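Local coordinates for uncharacterized protein (Bacteroides eggerthii, PDB 4FTD) that is of unknown function but combines a six-bladed beta-propeller with an immunoglobulin-like domain and may act in carbohydrate metabolism, at residues H147-S152 with G195-G200; H163-S168 with I175-L180. All coordinates share one frame; numbering follows the deposited sequence.

Interaction 1: residues H147-S152 with G195-G200; sequences HVLVVS and GALING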
loop_
_atom_site.group_PDB
_atom_site.type_symbol
_atom_site.label_atom_id
_atom_site.label_comp_id
_atom_site.label_asym_id
_atom_site.label_seq_id
_atom_site.Cartn_x
_atom_site.Cartn_y
_atom_site.Cartn_z
ATOM N N HIS A 147 -7.918 -6.698 -13.199
ATOM C CA HIS A 147 -9.335 -6.724 -12.876
ATOM C C HIS A 147 -9.610 -6.422 -11.409
ATOM O O HIS A 147 -8.759 -6.596 -10.567
ATOM C CB HIS A 147 -9.932 -8.117 -13.112
ATOM C CG HIS A 147 -9.845 -8.590 -14.526
ATOM N ND1 HIS A 147 -8.861 -9.453 -14.956
ATOM C CD2 HIS A 147 -10.618 -8.325 -15.600
ATOM C CE1 HIS A 147 -9.053 -9.714 -16.237
ATOM N NE2 HIS A 147 -10.107 -9.038 -16.650
ATOM N N VAL A 148 -10.856 -6.084 -11.152
ATOM C CA VAL A 148 -11.479 -6.129 -9.824
ATOM C C VAL A 148 -12.479 -7.316 -9.864
ATOM O O VAL A 148 -13.272 -7.428 -10.778
ATOM C CB VAL A 148 -12.204 -4.840 -9.484
ATOM C CG1 VAL A 148 -13.089 -4.980 -8.215
ATOM C CG2 VAL A 148 -11.168 -3.723 -9.346
ATOM N N LEU A 149 -12.380 -8.211 -8.897
ATOM C CA LEU A 149 -13.319 -9.312 -8.679
ATOM C C LEU A 149 -14.332 -8.840 -7.639
ATOM O O LEU A 149 -13.930 -8.323 -6.598
ATOM C CB LEU A 149 -12.576 -10.550 -8.165
ATOM C CG LEU A 149 -13.389 -11.699 -7.514
ATOM C CD1 LEU A 149 -14.284 -12.346 -8.585
ATOM C CD2 LEU A 149 -12.465 -12.708 -6.798
ATOM N N VAL A 150 -15.631 -8.982 -7.946
ATOM C CA VAL A 150 -16.715 -8.642 -7.052
ATOM C C VAL A 150 -17.464 -9.935 -6.756
ATOM O O VAL A 150 -17.937 -10.587 -7.683
ATOM C CB VAL A 150 -17.666 -7.619 -7.661
ATOM C CG1 VAL A 150 -18.752 -7.332 -6.637
ATOM C CG2 VAL A 150 -16.868 -6.377 -8.065
ATOM N N VAL A 151 -17.477 -10.368 -5.475
ATOM C CA VAL A 151 -18.046 -11.683 -5.133
ATOM C C VAL A 151 -19.493 -11.407 -4.729
ATOM O O VAL A 151 -19.868 -11.459 -3.572
ATOM C CB VAL A 151 -17.255 -12.441 -4.042
ATOM C CG1 VAL A 151 -17.853 -13.842 -3.846
ATOM C CG2 VAL A 151 -15.782 -12.479 -4.409
ATOM N N SER A 152 -20.301 -11.093 -5.729
ATOM C CA SER A 152 -21.685 -10.771 -5.487
ATOM C C SER A 152 -22.589 -12.014 -5.502
ATOM O O SER A 152 -22.473 -12.858 -6.355
ATOM C CB SER A 152 -22.199 -9.768 -6.533
ATOM O OG SER A 152 -21.943 -10.233 -7.835
ATOM N N GLY A 195 -13.361 -14.488 -1.706
ATOM C CA GLY A 195 -12.591 -14.963 -2.851
ATOM C C GLY A 195 -11.380 -14.066 -3.038
ATOM O O GLY A 195 -11.194 -13.120 -2.273
ATOM N N ALA A 196 -10.656 -14.282 -4.113
ATOM C CA ALA A 196 -9.437 -13.540 -4.364
ATOM C C ALA A 196 -9.037 -13.747 -5.828
ATOM O O ALA A 196 -9.287 -14.801 -6.433
ATOM C CB ALA A 196 -8.322 -14.032 -3.416
ATOM N N LEU A 197 -8.343 -12.748 -6.337
ATOM C CA LEU A 197 -7.598 -12.779 -7.575
ATOM C C LEU A 197 -6.111 -12.964 -7.219
ATOM O O LEU A 197 -5.539 -12.183 -6.476
ATOM C CB LEU A 197 -7.767 -11.466 -8.311
ATOM C CG LEU A 197 -8.968 -11.204 -9.158
ATOM C CD1 LEU A 197 -8.994 -9.720 -9.615
ATOM C CD2 LEU A 197 -8.948 -12.145 -10.355
ATOM N N ILE A 198 -5.506 -14.034 -7.700
ATOM C CA ILE A 198 -4.127 -14.385 -7.376
ATOM C C ILE A 198 -3.529 -15.058 -8.602
ATOM O O ILE A 198 -4.104 -16.016 -9.111
ATOM C CB ILE A 198 -4.039 -15.344 -6.192
ATOM C CG1 ILE A 198 -4.765 -14.725 -4.977
ATOM C CG2 ILE A 198 -2.573 -15.591 -5.829
ATOM C CD1 ILE A 198 -4.611 -15.471 -3.698
ATOM N N ASN A 199 -2.385 -14.548 -9.065
ATOM C CA ASN A 199 -1.644 -15.120 -10.199
ATOM C C ASN A 199 -2.468 -15.166 -11.455
ATOM O O ASN A 199 -2.304 -16.034 -12.279
ATOM C CB ASN A 199 -1.089 -16.541 -9.849
ATOM C CG ASN A 199 -0.145 -16.540 -8.647
ATOM O OD1 ASN A 199 0.674 -15.637 -8.501
ATOM N ND2 ASN A 199 -0.249 -17.560 -7.788
ATOM N N GLY A 200 -3.394 -14.236 -11.616
ATOM C CA GLY A 200 -4.296 -14.282 -12.759
ATOM C C GLY A 200 -5.454 -15.292 -12.658
ATOM O O GLY A 200 -6.187 -15.454 -13.620
#
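Packing between adjacent blades of the six-bladed beta-propeller brings L149 and V151, on the second strand of one blade, against G195 and L197, on the first strand of the next. It is a worked example of how propeller blades stack face to face: the short strand segments run nearly antiparallel (163°) with their axes 7.4 Å apart, and side chains rather than backbone hydrogen bonds join them. The two leucines interlock. L149 sends CD2 over the opposing backbone, 3.6 Å from A196 N, while its CB meets L197 CG at 3.8 Å. With CG anti to its carbonyl carbon (chi1 -82°), L197 reaches back toward 147-152 and sets CD1 3.8 Å from L149 N. Farther along, V151 CG2 sits 4.1 Å from G195 N; a beta carbon on G195 would come tightly against that same methyl, consistent with a glycine at this close approach. L197 N also donates a hydrogen bond to S142 OG, on strand 138-143 of the first blade, and V202, on strand 201-207, touches both leucines. At the H147 end, L197 CD1 rests 4.0 Å from H147 CB and only 3.3 Å from H147 O.

Interaction 2: residues H163-S168 with I175-L180; sequences HLLKVS and IKPIML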
loop_
_atom_site.group_PDB
_atom_site.type_symbol
_atom_site.label_atom_id
_atom_site.label_comp_id
_atom_site.label_asym_id
_atom_site.label_seq_id
_atom_site.Cartn_x
_atom_site.Cartn_y
_atom_site.Cartn_z
ATOM N N HIS A 163 -18.301 -11.666 -10.518
ATOM C CA HIS A 163 -17.855 -11.129 -11.747
ATOM C C HIS A 163 -16.587 -10.313 -11.623
ATOM O O HIS A 163 -16.185 -9.947 -10.553
ATOM C CB HIS A 163 -18.965 -10.270 -12.377
ATOM C CG HIS A 163 -19.444 -9.151 -11.505
ATOM N ND1 HIS A 163 -20.311 -9.368 -10.447
ATOM C CD2 HIS A 163 -19.226 -7.800 -11.562
ATOM C CE1 HIS A 163 -20.617 -8.185 -9.905
ATOM N NE2 HIS A 163 -19.948 -7.223 -10.536
ATOM N N LEU A 164 -15.960 -10.117 -12.770
ATOM C CA LEU A 164 -14.786 -9.273 -12.932
ATOM C C LEU A 164 -15.172 -7.966 -13.630
ATOM O O LEU A 164 -16.135 -7.906 -14.389
ATOM C CB LEU A 164 -13.717 -10.010 -13.736
ATOM C CG LEU A 164 -13.221 -11.348 -13.202
ATOM C CD1 LEU A 164 -12.287 -11.998 -14.219
ATOM C CD2 LEU A 164 -12.537 -11.194 -11.873
ATOM N N LEU A 165 -14.412 -6.928 -13.334
ATOM C CA LEU A 165 -14.509 -5.632 -13.960
ATOM C C LEU A 165 -13.082 -5.337 -14.430
ATOM O O LEU A 165 -12.141 -5.395 -13.663
ATOM C CB LEU A 165 -14.965 -4.631 -12.922
ATOM C CG LEU A 165 -16.330 -4.801 -12.222
ATOM C CD1 LEU A 165 -16.450 -3.864 -11.032
ATOM C CD2 LEU A 165 -17.469 -4.513 -13.209
ATOM N N LYS A 166 -12.916 -5.067 -15.697
ATOM C CA LYS A 166 -11.601 -4.756 -16.230
ATOM C C LYS A 166 -11.208 -3.357 -15.700
ATOM O O LYS A 166 -11.978 -2.386 -15.787
ATOM C CB LYS A 166 -11.676 -4.789 -17.762
ATOM C CG LYS A 166 -10.516 -5.489 -18.444
ATOM C CD LYS A 166 -10.455 -5.251 -19.953
ATOM C CE LYS A 166 -11.755 -5.502 -20.709
ATOM N NZ LYS A 166 -12.289 -6.884 -20.553
ATOM N N VAL A 167 -10.040 -3.264 -15.090
ATOM C CA VAL A 167 -9.544 -1.986 -14.555
ATOM C C VAL A 167 -9.451 -0.885 -15.637
ATOM O O VAL A 167 -9.840 0.257 -15.376
ATOM C CB VAL A 167 -8.217 -2.164 -13.809
ATOM C CG1 VAL A 167 -7.637 -0.796 -13.446
ATOM C CG2 VAL A 167 -8.473 -3.020 -12.561
ATOM N N SER A 168 -9.031 -1.224 -16.845
ATOM C CA SER A 168 -8.993 -0.211 -17.937
ATOM C C SER A 168 -10.397 0.374 -18.207
ATOM O O SER A 168 -10.522 1.570 -18.473
ATOM C CB SER A 168 -8.381 -0.771 -19.212
ATOM O OG SER A 168 -9.079 -1.916 -19.602
ATOM N N ILE A 175 -18.606 0.577 -16.239
ATOM C CA ILE A 175 -18.911 -0.654 -15.496
ATOM C C ILE A 175 -19.459 -1.679 -16.502
ATOM O O ILE A 175 -20.567 -1.524 -17.020
ATOM C CB ILE A 175 -19.899 -0.344 -14.355
ATOM C CG1 ILE A 175 -19.172 0.470 -13.273
ATOM C CG2 ILE A 175 -20.499 -1.622 -13.773
ATOM C CD1 ILE A 175 -20.049 0.871 -12.103
ATOM N N LYS A 176 -18.629 -2.671 -16.819
ATOM C CA LYS A 176 -18.924 -3.758 -17.753
ATOM C C LYS A 176 -18.558 -5.123 -17.123
ATOM O O LYS A 176 -17.466 -5.629 -17.346
ATOM C CB LYS A 176 -18.155 -3.525 -19.040
ATOM C CG LYS A 176 -18.496 -2.170 -19.703
ATOM C CD LYS A 176 -17.625 -1.826 -20.915
ATOM C CE LYS A 176 -18.033 -2.582 -22.164
ATOM N NZ LYS A 176 -17.297 -2.084 -23.362
ATOM N N PRO A 177 -19.498 -5.715 -16.358
ATOM C CA PRO A 177 -19.284 -6.986 -15.681
ATOM C C PRO A 177 -18.982 -8.141 -16.590
ATOM O O PRO A 177 -19.642 -8.352 -17.594
ATOM C CB PRO A 177 -20.603 -7.220 -14.926
ATOM C CG PRO A 177 -21.133 -5.833 -14.691
ATOM C CD PRO A 177 -20.781 -5.098 -15.940
ATOM N N ILE A 178 -17.945 -8.884 -16.249
ATOM C CA ILE A 178 -17.587 -10.081 -16.960
ATOM C C ILE A 178 -18.000 -11.154 -15.955
ATOM O O ILE A 178 -17.307 -11.360 -14.944
ATOM C CB ILE A 178 -16.075 -10.108 -17.251
ATOM C CG1 ILE A 178 -15.635 -8.903 -18.122
ATOM C CG2 ILE A 178 -15.687 -11.417 -17.921
ATOM C CD1 ILE A 178 -14.181 -8.491 -17.858
HETATM N N MSE A 179 -19.125 -11.816 -16.174
HETATM C CA MSE A 179 -19.562 -12.881 -15.243
HETATM C C MSE A 179 -18.749 -14.196 -15.367
HETATM O O MSE A 179 -18.517 -14.707 -16.448
HETATM C CB MSE A 179 -21.064 -13.207 -15.405
HETATM C CG MSE A 179 -21.959 -12.509 -14.279
HETATM SE SE MSE A 179 -22.030 -10.654 -14.814
HETATM C CE MSE A 179 -22.956 -9.835 -13.227
ATOM N N LEU A 180 -18.313 -14.719 -14.233
ATOM C CA LEU A 180 -17.716 -16.011 -14.187
ATOM C C LEU A 180 -18.722 -17.094 -14.474
ATOM O O LEU A 180 -19.890 -16.988 -14.096
ATOM C CB LEU A 180 -17.140 -16.216 -12.786
ATOM C CG LEU A 180 -15.933 -15.339 -12.408
ATOM C CD1 LEU A 180 -15.612 -15.526 -10.914
ATOM C CD2 LEU A 180 -14.679 -15.644 -13.259
HETATM O O HOH W 1 -15.083 -4.364 -17.377
#
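H163 begins the pairing of 163-166 with the edge strand 178-179, facing M179 in an antiparallel non-hydrogen-bonded pair. Its ring lies beside the selenomethionine side chain, whose CE makes a CH-pi contact over one face, 4.2 Å from the ring centroid, while P177 CB approaches H163 CD2 obliquely at 3.7 Å. ND1 is hydrogen-bonded to T161 O and NE2 to Y130 OH, fixing the ring's rotation. An alanine here would probably leave Y130 OH and T161 O without this partner and open a gap beside M179 and P177. Next, L164 forms the hydrogen-bonded pair with I178: L164 N to I178 O and I178 N to L164 O both span 2.8 Å and are nearly straight (169° and 165°). The beta carbon of L165 points away from 175-180, yet CD2 comes within 4.2 Å of both P177 CG and I175 CG2. Beyond it the two segments part, and a water links K166 N to K176 O, while K166 NZ bends back to 3.7 Å from I178 CD1. K166 is the N-cap of helix 167-171, which packs L170 on L165 and precedes strand 178-179. On its other edge, strand 163-166 pairs with strand 147-152.

Interactions 1 and 2 are centred 10 Å apart, and both involve the propeller blade whose strands run in the order 138-143, 147-152, 163-166, 178-179. Within that sheet, strand 147-152 of interaction 1 and strand 163-166 of interaction 2 are neighbours, joined by probable backbone hydrogen bonds such as V150 N to H163 O at 2.8 Å. Along the chain, interaction 2 is nested within the loop that interaction 1 closes: the chain completes the blade, then enters the next through strand 190-198. The pair thus illustrates two levels of propeller construction. Interaction 2, farther from the chain's centre, builds the blade's outer edge within one sheet, whereas interaction 1 packs that sheet against its successor.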